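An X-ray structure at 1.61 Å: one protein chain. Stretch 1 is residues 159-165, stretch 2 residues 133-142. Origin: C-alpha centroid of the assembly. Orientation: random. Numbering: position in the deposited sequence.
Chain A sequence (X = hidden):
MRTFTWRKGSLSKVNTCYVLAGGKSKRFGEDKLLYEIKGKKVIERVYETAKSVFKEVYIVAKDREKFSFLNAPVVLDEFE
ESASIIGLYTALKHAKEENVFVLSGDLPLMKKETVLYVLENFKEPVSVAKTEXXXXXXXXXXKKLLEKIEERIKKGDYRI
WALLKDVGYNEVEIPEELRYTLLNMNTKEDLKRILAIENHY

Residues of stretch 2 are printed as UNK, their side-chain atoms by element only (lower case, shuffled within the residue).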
# COMPACT_ATOMS: atom_id res chain seq x y z
N ARG A 159 -5.74 8.44 -12.22
CA ARG A 159 -5.16 7.17 -12.63
C ARG A 159 -3.73 7.00 -12.16
O ARG A 159 -2.86 7.79 -12.53
CB ARG A 159 -5.20 7.04 -14.15
CG ARG A 159 -6.59 7.12 -14.74
CD ARG A 159 -6.49 7.17 -16.26
NE ARG A 159 -5.84 8.39 -16.71
CZ ARG A 159 -5.41 8.59 -17.95
NH1 ARG A 159 -5.56 7.64 -18.87
NH2 ARG A 159 -4.84 9.75 -18.28
N ILE A 160 -3.47 5.98 -11.34
CA ILE A 160 -2.10 5.75 -10.89
C ILE A 160 -1.29 5.22 -12.07
O ILE A 160 -0.07 5.39 -12.12
CB ILE A 160 -2.06 4.76 -9.71
CG1 ILE A 160 -2.74 5.39 -8.48
CG2 ILE A 160 -0.61 4.42 -9.36
CD1 ILE A 160 -2.81 4.48 -7.27
N TRP A 161 -1.96 4.56 -13.02
CA TRP A 161 -1.26 4.06 -14.20
C TRP A 161 -0.67 5.24 -14.96
O TRP A 161 0.47 5.18 -15.42
CB TRP A 161 -2.21 3.31 -15.15
CG TRP A 161 -2.56 1.92 -14.73
CD1 TRP A 161 -1.98 1.18 -13.73
CD2 TRP A 161 -3.56 1.08 -15.32
NE1 TRP A 161 -2.57 -0.06 -13.67
CE2 TRP A 161 -3.54 -0.15 -14.63
CE3 TRP A 161 -4.47 1.26 -16.37
CZ2 TRP A 161 -4.40 -1.21 -14.96
CZ3 TRP A 161 -5.33 0.21 -16.69
CH2 TRP A 161 -5.28 -1.01 -15.99
N ALA A 162 -1.44 6.31 -15.10
CA ALA A 162 -0.99 7.50 -15.81
C ALA A 162 0.12 8.18 -15.01
O ALA A 162 1.10 8.67 -15.58
CB ALA A 162 -2.15 8.47 -16.02
N LEU A 163 -0.03 8.20 -13.70
CA LEU A 163 0.98 8.80 -12.83
C LEU A 163 2.31 8.08 -13.02
O LEU A 163 3.34 8.72 -13.22
CB LEU A 163 0.56 8.69 -11.36
CG LEU A 163 1.64 9.03 -10.33
CD1 LEU A 163 1.94 10.54 -10.36
CD2 LEU A 163 1.17 8.61 -8.94
N LEU A 164 2.27 6.75 -12.96
CA LEU A 164 3.48 5.95 -13.10
C LEU A 164 4.14 6.09 -14.47
O LEU A 164 5.36 6.10 -14.56
CB LEU A 164 3.17 4.49 -12.77
CG LEU A 164 2.86 4.22 -11.29
CD1 LEU A 164 2.63 2.73 -11.09
CD2 LEU A 164 4.00 4.69 -10.42
N LYS A 165 3.34 6.19 -15.53
CA LYS A 165 3.93 6.37 -16.86
C LYS A 165 4.60 7.73 -16.92
O LYS A 165 5.65 7.90 -17.55
CB LYS A 165 2.85 6.28 -17.94
CG LYS A 165 2.38 4.86 -18.20
CD LYS A 165 1.49 4.80 -19.42
CE LYS A 165 1.37 3.37 -19.92
NZ LYS A 165 0.57 3.29 -21.18
N UNK A 133 -0.58 -8.98 -13.11
CA UNK A 133 -1.08 -7.63 -12.90
C UNK A 133 -0.02 -6.72 -12.30
O UNK A 133 0.89 -7.18 -11.62
c UNK A 133 -4.19 -5.14 -9.77
c UNK A 133 -2.67 -6.34 -11.34
n UNK A 133 -5.45 -5.20 -8.98
c UNK A 133 -2.28 -7.68 -11.95
c UNK A 133 -3.84 -6.48 -10.38
N UNK A 134 -0.13 -5.42 -12.58
CA UNK A 134 0.81 -4.46 -12.01
C UNK A 134 0.22 -4.05 -10.66
O UNK A 134 -0.87 -3.49 -10.59
c UNK A 134 1.89 -2.16 -12.39
c UNK A 134 0.93 -3.23 -12.91
c UNK A 134 3.32 -2.70 -12.42
c UNK A 134 1.78 -0.89 -13.23
N UNK A 135 0.93 -4.36 -9.58
CA UNK A 135 0.43 -4.01 -8.26
C UNK A 135 0.91 -2.65 -7.83
O UNK A 135 1.91 -2.51 -7.12
n UNK A 135 -0.89 -8.22 -8.06
c UNK A 135 0.84 -5.09 -7.27
c UNK A 135 0.25 -8.37 -8.69
c UNK A 135 -0.88 -7.02 -7.38
c UNK A 135 0.32 -6.44 -7.63
n UNK A 135 1.01 -7.31 -8.45
N UNK A 136 0.17 -1.63 -8.26
CA UNK A 136 0.48 -0.24 -7.97
C UNK A 136 0.56 0.08 -6.50
O UNK A 136 1.22 1.04 -6.10
c UNK A 136 -0.58 0.55 -10.10
o UNK A 136 -1.85 0.37 -8.07
c UNK A 136 -0.56 0.69 -8.59
N UNK A 137 -0.12 -0.72 -5.68
CA UNK A 137 -0.12 -0.47 -4.24
C UNK A 137 0.71 -1.45 -3.42
O UNK A 137 0.42 -1.69 -2.25
c UNK A 137 -1.85 1.98 -4.31
c UNK A 137 -2.45 0.59 -4.43
c UNK A 137 -1.55 -0.43 -3.71
c UNK A 137 -3.86 0.57 -3.83
N UNK A 138 1.73 -2.04 -4.05
CA UNK A 138 2.66 -2.94 -3.38
C UNK A 138 4.04 -2.54 -3.90
O UNK A 138 4.50 -3.03 -4.94
c UNK A 138 1.02 -4.85 -3.19
c UNK A 138 2.41 -4.43 -3.69
c UNK A 138 3.47 -5.29 -3.01
N UNK A 139 4.68 -1.62 -3.20
CA UNK A 139 5.99 -1.19 -3.64
C UNK A 139 6.57 -0.05 -2.84
O UNK A 139 6.02 0.35 -1.81
N UNK A 140 7.69 0.47 -3.32
CA UNK A 140 8.36 1.58 -2.67
C UNK A 140 8.19 2.81 -3.53
O UNK A 140 8.44 2.77 -4.74
c UNK A 140 9.87 1.29 -2.49
c UNK A 140 10.05 0.03 -1.65
c UNK A 140 10.56 2.47 -1.80
N UNK A 141 7.72 3.88 -2.90
CA UNK A 141 7.50 5.16 -3.58
C UNK A 141 8.38 6.24 -2.97
O UNK A 141 8.60 6.26 -1.76
c UNK A 141 3.32 3.69 -6.16
c UNK A 141 3.73 4.99 -6.39
c UNK A 141 6.04 5.61 -3.43
c UNK A 141 4.65 3.62 -4.16
c UNK A 141 3.77 2.99 -5.04
c UNK A 141 5.08 4.93 -4.37
o UNK A 141 2.48 3.10 -7.07
c UNK A 141 4.61 5.61 -5.50
N UNK A 142 8.86 7.14 -3.82
CA UNK A 142 9.70 8.25 -3.40
C UNK A 142 8.88 9.49 -3.05
O UNK A 142 7.94 9.84 -3.76
o UNK A 142 11.40 9.80 -4.18
c UNK A 142 10.70 8.61 -4.50

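Position 133 carries four carbons in a row ending in a nitrogen, an unbranched chain with all four chi angles near 180°. It is out of reach of stretch 1 and covers none of it. The atoms fit lysine: Lys133.

Position 134 has four carbons, forked at the second, with CB directed toward the helix of stretch 1. One terminal methyl lies 4.3 Å from CD1 of Trp161 and another 4.3 Å approach, to CD1 of Leu164, involves the same methyl. A fork one carbon beyond CB identifies leucine, Leu134, in rotamer t, p; the methyl is CD2.

Position 135 shows one carbon followed by a five-membered ring of three carbons and two nitrogens. Its CB points away from stretch 1, as expected for the neighbour of an inward-facing residue in a strand, and the ring touches nothing there. The ring is that of histidine, His135, and its ND1 is hydrogen-bonded elsewhere in the structure.

Position 136 has a CB bearing one oxygen and one carbon. The CB points toward the helix and lies 3.8 Å from CG2 of Ile160. The methyl carbon on it is 3.9 Å from CD1 of Trp161, at the edge of the indole and near its plane, and 4.0 Å from CD1 of Leu164. Thus the methyl, rather than the hydroxyl, makes these two approaches. The residue is threonine, Thr136, and the methyl is CG2.

Position 137 again has four carbons forked at the second. Its CB points sideways, but with chi1 at -55° and chi2 at 180° the end comes nearer, and one terminal methyl reaches CD1 of Ile160 at 4.0 Å. This is Leu137, and the methyl is CD2.

Position 138 has a CB carrying two carbons, out of reach of stretch 1, so it is valine. N of Val138 donates to O of His135 at 3.1 Å, closing a type I turn from His135 to Val138.

Position 139 has no side-chain atoms and is glycine, Gly139. Position 140 repeats the three-carbon branched pattern, buried but out of reach of stretch 1: Val140.

Position 141 has one carbon and a six-carbon ring bearing an oxygen. Its CB points toward the helix; CD2 of Leu164 lies 4.1 Å from a ring carbon and 4.0 Å from the ring oxygen, an oblique approach to the ring. This is tyrosine, Tyr141, the two atoms being CE2 and OH. The OH donates to O of Thr136 at 2.6 Å, tying the second strand back to the corner.

Position 142 has one carbon and one oxygen, out of reach of stretch 1: serine. The OG of Ser142 is hydrogen-bonded elsewhere.

The contact is therefore packing without hydrogen bonds across the stretches, burying 300 Å² summed over both sides. Ile160 and Leu164 are one helical turn apart, as the bond from N of Leu164 to O of Ile160 at 2.8 Å confirms, so both point toward stretch 2. Trp161 points its CB sideways, but its indole reaches in, with CD1 3.9 Å from Thr136 CG2 and 4.3 Å from Leu134 CD2. The nearest CA atoms across the stretches are those of Ile160 and Thr136, 7.1 Å apart, and the internal bond from Tyr141 OH holds together two parts of the surface against which the helix packs.

Stretch 2 133-142: KLHTLVGVYS
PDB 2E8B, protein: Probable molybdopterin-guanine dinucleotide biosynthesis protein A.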